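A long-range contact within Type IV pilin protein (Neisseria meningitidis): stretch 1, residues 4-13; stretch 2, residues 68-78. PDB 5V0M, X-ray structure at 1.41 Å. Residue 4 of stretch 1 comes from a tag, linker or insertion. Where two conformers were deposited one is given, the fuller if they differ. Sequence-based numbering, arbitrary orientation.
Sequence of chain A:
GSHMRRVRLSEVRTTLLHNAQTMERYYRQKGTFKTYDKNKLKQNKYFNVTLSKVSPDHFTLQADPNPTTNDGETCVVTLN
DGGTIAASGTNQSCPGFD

Stretch 1, residues 4-13: MRRVRLSEVR
Stretch 2 (68-78) TTNDGETCVVT

Residues 4-13 form a helix, mean torsions near -66/-40, whose Arg-5, Arg-8, Leu-9 and Val-12 meet a loop, 68-75, that runs into a strand at Val-76. Register is set by CA separations of 7.5 Å for Arg-5 and Glu-73 and 8.9 Å for Arg-8 and Asn-70.

The central contact is a bidentate salt bridge. Arg-5 leaves the helix sideways, and chi angles m, t, p, -133° bring its end to Glu-73: NE donates to OE1 and NH2 to OE2, both at 2.9 Å. Glu-73 (t, p, 71°) curls so that OE2 also accepts from Cys-75 N at 2.9 Å, which helps a buried carboxylate to be satisfied. Cys-75 SG (m) lies 3.3 Å from Arg-5 NH2, near the guanidinium plane.

Arg-8, pointing toward the loop, is extended (m, t, t, -177°), long enough for NH1 to donate to Asn-70 OD1 at 3.0 Å (Asn-70 t, 12°). A water accepts from Arg-8 NH1 (2.8 Å) and donates to Thr-69 O (3.0 Å).

Asn-70 to Glu-73 is a type II turn; Gly-72, at 96/-28, suits it because a CB would jam against the preceding carbonyl.

Further along the helix, apolar branches pack: Leu-9 (m, t) CD2 lies 4.1 Å from Cys-75 CB and 4.0 Å from Val-77 CG2, which Val-12 (p) CG1 also meets at 4.0 Å. In all, 391 Å² is buried.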

# COMPACT_ATOMS: atom_id res chain seq x y z
N MSE A 4 9.13 14.01 8.88
CA MSE A 4 9.56 12.87 8.11
C MSE A 4 8.45 11.82 8.04
O MSE A 4 8.26 11.21 6.98
CB MSE A 4 10.87 12.33 8.70
CG MSE A 4 11.95 13.43 8.81
SE MSE A 4 13.47 12.96 9.92
CE MSE A 4 13.98 11.41 8.89
N ARG A 5 7.71 11.58 9.12
CA ARG A 5 6.59 10.65 9.04
C ARG A 5 5.51 11.18 8.12
O ARG A 5 4.93 10.43 7.32
CB ARG A 5 5.99 10.31 10.41
CG ARG A 5 6.92 9.59 11.38
CD ARG A 5 6.19 9.17 12.63
NE ARG A 5 5.17 8.17 12.31
CZ ARG A 5 3.92 8.21 12.76
NH1 ARG A 5 3.51 9.16 13.55
NH2 ARG A 5 3.07 7.27 12.43
N ARG A 6 5.21 12.47 8.20
CA ARG A 6 4.21 13.03 7.30
C ARG A 6 4.62 12.83 5.86
O ARG A 6 3.81 12.38 5.04
CB ARG A 6 3.98 14.51 7.57
CG ARG A 6 3.37 14.78 8.93
CD ARG A 6 2.96 16.26 9.10
NE ARG A 6 4.06 17.22 9.21
CZ ARG A 6 4.70 17.49 10.35
NH1 ARG A 6 4.34 16.90 11.47
NH2 ARG A 6 5.68 18.39 10.37
N VAL A 7 5.88 13.13 5.51
CA VAL A 7 6.34 12.96 4.13
C VAL A 7 6.24 11.50 3.71
O VAL A 7 5.71 11.17 2.63
CB VAL A 7 7.77 13.50 3.96
CG1 VAL A 7 8.33 13.13 2.61
CG2 VAL A 7 7.81 15.00 4.18
N ARG A 8 6.77 10.60 4.53
CA ARG A 8 6.87 9.20 4.12
C ARG A 8 5.48 8.59 3.98
O ARG A 8 5.25 7.80 3.05
CB ARG A 8 7.75 8.44 5.10
CG ARG A 8 9.20 8.88 5.01
CD ARG A 8 10.02 8.24 6.09
NE ARG A 8 11.40 8.70 6.03
CZ ARG A 8 12.38 8.28 6.80
NH1 ARG A 8 12.16 7.35 7.71
NH2 ARG A 8 13.61 8.76 6.64
N LEU A 9 4.56 8.92 4.88
CA LEU A 9 3.20 8.40 4.75
C LEU A 9 2.48 8.98 3.56
O LEU A 9 1.71 8.27 2.91
CB LEU A 9 2.42 8.63 6.04
CG LEU A 9 2.81 7.70 7.19
CD1 LEU A 9 2.38 8.26 8.53
CD2 LEU A 9 2.25 6.30 6.95
N SER A 10 2.77 10.24 3.19
CA SER A 10 2.18 10.79 1.98
C SER A 10 2.74 10.09 0.75
O SER A 10 2.00 9.79 -0.21
CB SER A 10 2.42 12.30 1.93
OG SER A 10 1.95 12.86 0.71
N GLU A 11 4.02 9.78 0.77
CA GLU A 11 4.62 9.13 -0.39
C GLU A 11 4.12 7.70 -0.56
O GLU A 11 3.97 7.23 -1.69
CB GLU A 11 6.14 9.21 -0.32
CG GLU A 11 6.60 10.66 -0.55
CD GLU A 11 8.09 10.89 -0.30
OE1 GLU A 11 8.76 9.97 0.22
OE2 GLU A 11 8.58 12.00 -0.63
N VAL A 12 3.90 6.97 0.54
CA VAL A 12 3.44 5.59 0.37
C VAL A 12 2.00 5.57 -0.11
O VAL A 12 1.58 4.64 -0.82
CB VAL A 12 3.64 4.75 1.65
CG1 VAL A 12 2.58 5.04 2.69
CG2 VAL A 12 3.62 3.27 1.29
N ARG A 13 1.22 6.62 0.20
CA ARG A 13 -0.09 6.74 -0.43
C ARG A 13 0.06 6.71 -1.95
O ARG A 13 -0.67 5.99 -2.64
CB ARG A 13 -0.78 8.03 0.02
CG ARG A 13 -2.08 8.33 -0.68
CD ARG A 13 -2.57 9.74 -0.29
NE ARG A 13 -2.92 9.86 1.13
CZ ARG A 13 -4.16 9.72 1.61
NH1 ARG A 13 -5.17 9.45 0.79
NH2 ARG A 13 -4.38 9.84 2.91
N THR A 68 14.52 -1.21 8.51
CA THR A 68 15.88 -0.77 8.21
C THR A 68 15.94 0.73 7.98
O THR A 68 16.81 1.42 8.52
CB THR A 68 16.41 -1.50 6.99
OG1 THR A 68 16.57 -2.90 7.29
CG2 THR A 68 17.76 -0.95 6.53
N THR A 69 15.02 1.26 7.17
CA THR A 69 15.05 2.67 6.80
C THR A 69 14.02 3.50 7.54
O THR A 69 14.08 4.74 7.49
CB THR A 69 14.71 2.79 5.32
OG1 THR A 69 13.43 2.20 5.12
CG2 THR A 69 15.76 2.15 4.41
N ASN A 70 13.03 2.87 8.17
CA ASN A 70 11.88 3.54 8.73
C ASN A 70 11.58 3.02 10.12
O ASN A 70 10.42 2.90 10.51
CB ASN A 70 10.68 3.36 7.80
CG ASN A 70 9.66 4.47 7.90
OD1 ASN A 70 9.90 5.52 8.49
ND2 ASN A 70 8.51 4.24 7.31
N ASP A 71 12.61 2.78 10.92
CA ASP A 71 12.40 2.19 12.24
C ASP A 71 11.65 3.19 13.11
O ASP A 71 11.85 4.40 13.02
CB ASP A 71 13.75 1.83 12.89
CG ASP A 71 13.62 0.78 13.98
OD1 ASP A 71 14.57 0.67 14.78
OD2 ASP A 71 12.60 0.05 14.04
N GLY A 72 10.75 2.68 13.93
CA GLY A 72 9.88 3.54 14.68
C GLY A 72 8.51 3.76 14.04
O GLY A 72 7.54 4.00 14.77
N GLU A 73 8.40 3.68 12.71
CA GLU A 73 7.09 3.75 12.06
C GLU A 73 6.36 2.44 12.30
O GLU A 73 6.90 1.37 12.02
CB GLU A 73 7.22 3.95 10.56
CG GLU A 73 5.89 4.07 9.83
CD GLU A 73 5.07 5.23 10.33
OE1 GLU A 73 5.43 6.40 10.07
OE2 GLU A 73 4.08 4.98 11.05
N THR A 74 5.13 2.54 12.80
CA THR A 74 4.29 1.36 12.96
C THR A 74 3.04 1.37 12.10
O THR A 74 2.30 0.38 12.10
CB THR A 74 3.88 1.14 14.43
OG1 THR A 74 2.86 2.05 14.82
CG2 THR A 74 5.07 1.25 15.38
N CYS A 75 2.78 2.43 11.37
CA CYS A 75 1.55 2.49 10.59
C CYS A 75 1.61 1.56 9.40
O CYS A 75 2.54 1.62 8.58
CB CYS A 75 1.26 3.91 10.13
SG CYS A 75 0.80 4.98 11.53
N VAL A 76 0.60 0.71 9.29
CA VAL A 76 0.41 -0.15 8.14
C VAL A 76 -0.71 0.45 7.31
O VAL A 76 -1.79 0.73 7.83
CB VAL A 76 0.04 -1.57 8.60
CG1 VAL A 76 -0.28 -2.45 7.42
CG2 VAL A 76 1.17 -2.17 9.41
N VAL A 77 -0.47 0.62 6.02
CA VAL A 77 -1.40 1.30 5.14
C VAL A 77 -1.95 0.29 4.16
O VAL A 77 -1.19 -0.50 3.58
CB VAL A 77 -0.72 2.47 4.41
CG1 VAL A 77 -1.73 3.28 3.58
CG2 VAL A 77 0.08 3.37 5.39
N THR A 78 -3.27 0.29 3.95
CA THR A 78 -3.93 -0.63 3.02
C THR A 78 -4.74 0.14 1.99
O THR A 78 -5.25 1.22 2.25
CB THR A 78 -4.85 -1.62 3.73
OG1 THR A 78 -5.85 -0.91 4.47
CG2 THR A 78 -4.05 -2.50 4.66
O HOH W 1 14.19 6.81 9.59